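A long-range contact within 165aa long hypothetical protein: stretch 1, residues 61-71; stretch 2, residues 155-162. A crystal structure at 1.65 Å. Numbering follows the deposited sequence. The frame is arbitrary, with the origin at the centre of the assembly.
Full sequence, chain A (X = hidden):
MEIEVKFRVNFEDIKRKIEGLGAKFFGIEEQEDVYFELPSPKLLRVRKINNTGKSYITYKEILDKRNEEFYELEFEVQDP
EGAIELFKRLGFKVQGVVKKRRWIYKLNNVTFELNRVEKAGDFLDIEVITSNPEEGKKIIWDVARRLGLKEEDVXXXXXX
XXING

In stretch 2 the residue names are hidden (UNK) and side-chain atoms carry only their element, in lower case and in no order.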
# COMPACT_ATOMS: atom_id res chain seq x y z
N GLU A 61 -7.44 14.81 -0.37
CA GLU A 61 -8.74 15.38 -0.07
C GLU A 61 -8.64 16.86 -0.39
O GLU A 61 -7.81 17.56 0.18
CB GLU A 61 -9.10 15.19 1.41
CG GLU A 61 -10.33 15.96 1.84
CD GLU A 61 -10.83 15.55 3.20
OE1 GLU A 61 -10.04 15.59 4.16
OE2 GLU A 61 -12.03 15.19 3.31
N ILE A 62 -9.46 17.32 -1.33
CA ILE A 62 -9.48 18.73 -1.72
C ILE A 62 -10.05 19.51 -0.54
O ILE A 62 -11.09 19.15 -0.01
CB ILE A 62 -10.40 18.98 -2.93
CG1 ILE A 62 -10.16 17.92 -4.01
CG2 ILE A 62 -10.16 20.38 -3.47
CD1 ILE A 62 -8.75 17.83 -4.50
N LEU A 63 -9.38 20.59 -0.16
CA LEU A 63 -9.83 21.39 0.97
C LEU A 63 -10.43 22.74 0.59
O LEU A 63 -11.03 23.42 1.43
CB LEU A 63 -8.67 21.61 1.95
CG LEU A 63 -7.94 20.34 2.40
CD1 LEU A 63 -6.79 20.72 3.33
CD2 LEU A 63 -8.91 19.40 3.11
N ASP A 64 -10.27 23.14 -0.67
CA ASP A 64 -10.80 24.42 -1.15
C ASP A 64 -11.54 24.23 -2.47
O ASP A 64 -11.56 23.13 -3.01
CB ASP A 64 -9.66 25.43 -1.34
CG ASP A 64 -8.79 25.10 -2.53
OD1 ASP A 64 -8.37 23.93 -2.65
OD2 ASP A 64 -8.51 26.00 -3.35
N LYS A 65 -12.15 25.29 -2.99
CA LYS A 65 -12.88 25.18 -4.25
C LYS A 65 -12.07 25.57 -5.48
O LYS A 65 -12.59 25.55 -6.60
CB LYS A 65 -14.18 26.00 -4.18
CG LYS A 65 -15.18 25.50 -3.14
CD LYS A 65 -15.58 24.05 -3.39
CE LYS A 65 -16.63 23.58 -2.40
NZ LYS A 65 -16.16 23.65 -0.99
N ARG A 66 -10.81 25.92 -5.28
CA ARG A 66 -9.94 26.30 -6.39
C ARG A 66 -8.95 25.18 -6.67
O ARG A 66 -8.07 25.31 -7.53
CB ARG A 66 -9.17 27.58 -6.07
CG ARG A 66 -10.04 28.78 -5.72
CD ARG A 66 -9.18 29.99 -5.40
NE ARG A 66 -8.52 30.54 -6.58
CZ ARG A 66 -9.16 31.11 -7.60
NH1 ARG A 66 -10.49 31.19 -7.59
NH2 ARG A 66 -8.48 31.58 -8.63
N ASN A 67 -9.08 24.07 -5.94
CA ASN A 67 -8.18 22.94 -6.10
C ASN A 67 -6.74 23.38 -5.83
O ASN A 67 -5.82 22.94 -6.51
CB ASN A 67 -8.29 22.36 -7.52
CG ASN A 67 -9.59 21.61 -7.74
OD1 ASN A 67 -10.29 21.25 -6.79
ND2 ASN A 67 -9.92 21.37 -9.01
N GLU A 68 -6.56 24.23 -4.82
CA GLU A 68 -5.24 24.73 -4.47
C GLU A 68 -4.73 24.28 -3.11
O GLU A 68 -3.56 24.45 -2.79
CB GLU A 68 -5.24 26.26 -4.53
CG GLU A 68 -5.25 26.82 -5.95
CD GLU A 68 -5.46 28.33 -6.00
OE1 GLU A 68 -5.20 29.01 -4.98
OE2 GLU A 68 -5.86 28.84 -7.06
N GLU A 69 -5.61 23.69 -2.31
CA GLU A 69 -5.23 23.22 -0.98
C GLU A 69 -5.65 21.77 -0.85
O GLU A 69 -6.80 21.43 -1.15
CB GLU A 69 -5.92 24.07 0.10
CG GLU A 69 -5.80 25.57 -0.12
CD GLU A 69 -6.46 26.38 0.98
OE1 GLU A 69 -7.49 25.92 1.51
OE2 GLU A 69 -5.95 27.47 1.30
N PHE A 70 -4.74 20.91 -0.41
CA PHE A 70 -5.04 19.49 -0.27
C PHE A 70 -4.43 18.86 0.97
O PHE A 70 -3.42 19.32 1.49
CB PHE A 70 -4.50 18.67 -1.45
CG PHE A 70 -4.77 19.24 -2.81
CD1 PHE A 70 -4.13 20.39 -3.24
CD2 PHE A 70 -5.63 18.58 -3.69
CE1 PHE A 70 -4.33 20.88 -4.53
CE2 PHE A 70 -5.84 19.06 -4.98
CZ PHE A 70 -5.19 20.21 -5.40
N TYR A 71 -5.06 17.78 1.42
CA TYR A 71 -4.51 17.00 2.51
C TYR A 71 -3.97 15.83 1.71
O TYR A 71 -4.70 15.25 0.90
CB TYR A 71 -5.57 16.47 3.47
CG TYR A 71 -5.00 15.42 4.40
CD1 TYR A 71 -4.04 15.76 5.35
CD2 TYR A 71 -5.34 14.07 4.26
CE1 TYR A 71 -3.43 14.79 6.15
CE2 TYR A 71 -4.73 13.09 5.05
CZ TYR A 71 -3.78 13.46 5.99
OH TYR A 71 -3.17 12.51 6.76
N UNK A 155 -5.07 27.01 -14.16
CA UNK A 155 -5.91 25.88 -14.55
C UNK A 155 -6.37 25.21 -13.25
O UNK A 155 -5.57 24.56 -12.57
o UNK A 155 -7.48 24.65 -17.32
c UNK A 155 -5.97 23.65 -15.76
o UNK A 155 -8.35 23.64 -15.59
c UNK A 155 -5.14 24.88 -15.41
c UNK A 155 -7.36 24.00 -16.26
N UNK A 156 -7.65 25.37 -12.89
CA UNK A 156 -8.20 24.78 -11.67
C UNK A 156 -8.40 23.27 -11.71
O UNK A 156 -8.25 22.58 -10.70
c UNK A 156 -8.66 26.20 -13.56
c UNK A 156 -9.43 26.72 -12.39
c UNK A 156 -9.53 25.51 -11.49
N UNK A 157 -8.74 22.74 -12.88
CA UNK A 157 -8.99 21.32 -13.02
C UNK A 157 -7.83 20.40 -12.65
O UNK A 157 -6.67 20.73 -12.86
c UNK A 157 -11.20 21.16 -16.23
n UNK A 157 -13.05 21.10 -17.90
c UNK A 157 -9.44 21.00 -14.45
c UNK A 157 -12.62 21.58 -16.56
c UNK A 157 -10.80 21.59 -14.82
N UNK A 158 -8.18 19.24 -12.10
CA UNK A 158 -7.19 18.24 -11.72
C UNK A 158 -6.76 17.51 -12.98
O UNK A 158 -7.49 17.48 -13.97
c UNK A 158 -7.81 17.25 -10.74
c UNK A 158 -9.19 16.79 -8.71
c UNK A 158 -7.41 18.56 -8.65
c UNK A 158 -8.47 17.87 -9.50
N UNK A 159 -5.58 16.90 -12.96
CA UNK A 159 -5.09 16.18 -14.12
C UNK A 159 -6.02 15.06 -14.56
O UNK A 159 -6.18 14.82 -15.75
c UNK A 159 -2.63 16.70 -13.85
c UNK A 159 -0.71 18.73 -13.85
c UNK A 159 -1.60 18.63 -14.90
c UNK A 159 -1.71 16.81 -12.81
c UNK A 159 -2.55 17.62 -14.90
c UNK A 159 -3.69 15.62 -13.85
o UNK A 159 0.22 19.76 -13.84
c UNK A 159 -0.75 17.83 -12.80
N UNK A 160 -6.65 14.39 -13.60
CA UNK A 160 -7.56 13.31 -13.95
C UNK A 160 -8.80 13.85 -14.68
O UNK A 160 -9.46 13.13 -15.43
c UNK A 160 -7.95 12.48 -12.68
c UNK A 160 -8.07 10.31 -14.05
c UNK A 160 -8.70 13.35 -11.68
c UNK A 160 -8.77 11.25 -13.08
N UNK A 161 -9.11 15.13 -14.47
CA UNK A 161 -10.25 15.77 -15.14
C UNK A 161 -9.83 16.38 -16.48
O UNK A 161 -10.66 16.61 -17.36
o UNK A 161 -11.15 18.68 -11.93
c UNK A 161 -10.84 16.88 -14.26
c UNK A 161 -11.81 17.62 -12.03
o UNK A 161 -12.92 17.47 -11.47
c UNK A 161 -11.25 16.46 -12.85
N UNK A 162 -8.53 16.63 -16.64
CA UNK A 162 -8.00 17.24 -17.86
C UNK A 162 -7.71 16.30 -19.02
O UNK A 162 -7.80 16.70 -20.18
c UNK A 162 -6.92 19.29 -16.70
c UNK A 162 -5.61 19.71 -16.06
c UNK A 162 -6.73 18.03 -17.54
c UNK A 162 -7.49 20.40 -17.58

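Position 155 has three side-chain carbons in a row, the last carrying two oxygens, and none of them touches stretch 1, which makes it Glu155. Its carboxylate instead reaches forward along the chain, Glu155 OE2 accepting a hydrogen bond from the backbone N of residue 157 at 2.9 Å.

At position 156 three carbons close a ring onto the backbone nitrogen. The residue lies beside the turn of stretch 1, the CA of 156 being 4.2 Å from the backbone O of Arg66. The closed ring is the signature of proline, Pro156. The ring occupies the nitrogen, but the carbonyl remains a free acceptor: Asn67 ND2 donates a hydrogen bond to Pro156 O at 2.7 Å, with a nearly straight angle of 163°.

Position 157 carries four carbons in an unbranched row ending in nitrogen. Its nearest atom to stretch 1 is in the backbone, the CA of 157 lying 4.1 Å from Asn67 ND2. This is Lys157. Its CA-to-CB bond points away from stretch 1 and the chain is extended, so the amine suits an exposed position.

Position 158 has four carbons, forked at the second. One terminal carbon of 158 lies 4.0 Å from Phe70 CE2, at the edge of the ring and near its plane, and 3.8 Å from Asn67 ND2, a packing contact; the other is 4.4 Å from Ile62 CD1. The fork identifies Leu158. CB is directed sideways, yet the m, t rotamer brings the side-chain end nearer to stretch 1. A branched aliphatic side chain suits the apolar part of the site, formed by Ile62 and Phe70. The residue is also the N-cap of the following helix.

Position 159 shows one carbon and a six-carbon ring bearing an oxygen, out of reach of stretch 1: Tyr159. The ring suits a buried place because its hydroxyl is hydrogen-bonded elsewhere in the structure.

Position 160 has four carbons forked at the first, one arm two carbons long, also out of reach: Ile160, an aliphatic residue suited to a partly exposed place on the helix.

Position 161 again has three carbons and a terminal carboxylate, one oxygen of 161 lying 4.2 Å from Asn67 ND2. It is Glu161, whose acceptor suits the helix start: Glu161 OE1 takes a 3.0 Å hydrogen bond from Leu158 N.

Position 162, four carbons forked at the second and without contact to stretch 1, is Leu162, likewise aliphatic and partly exposed.

The contact is small, burying 210 Å², and combines one polar link with an apolar patch. Asp64 organises the turn by accepting hydrogen bonds from backbone nitrogens, including Glu69 N to Asp64 OD1 at 2.8 Å. From this turn Asn67, with positive phi, points its CA-to-CB bond toward stretch 2, and its ND2 donates to Pro156 O, while Leu158 packs against the strand residues Ile62 and Phe70.

Stretch 2 155-162: EPKLYIEL
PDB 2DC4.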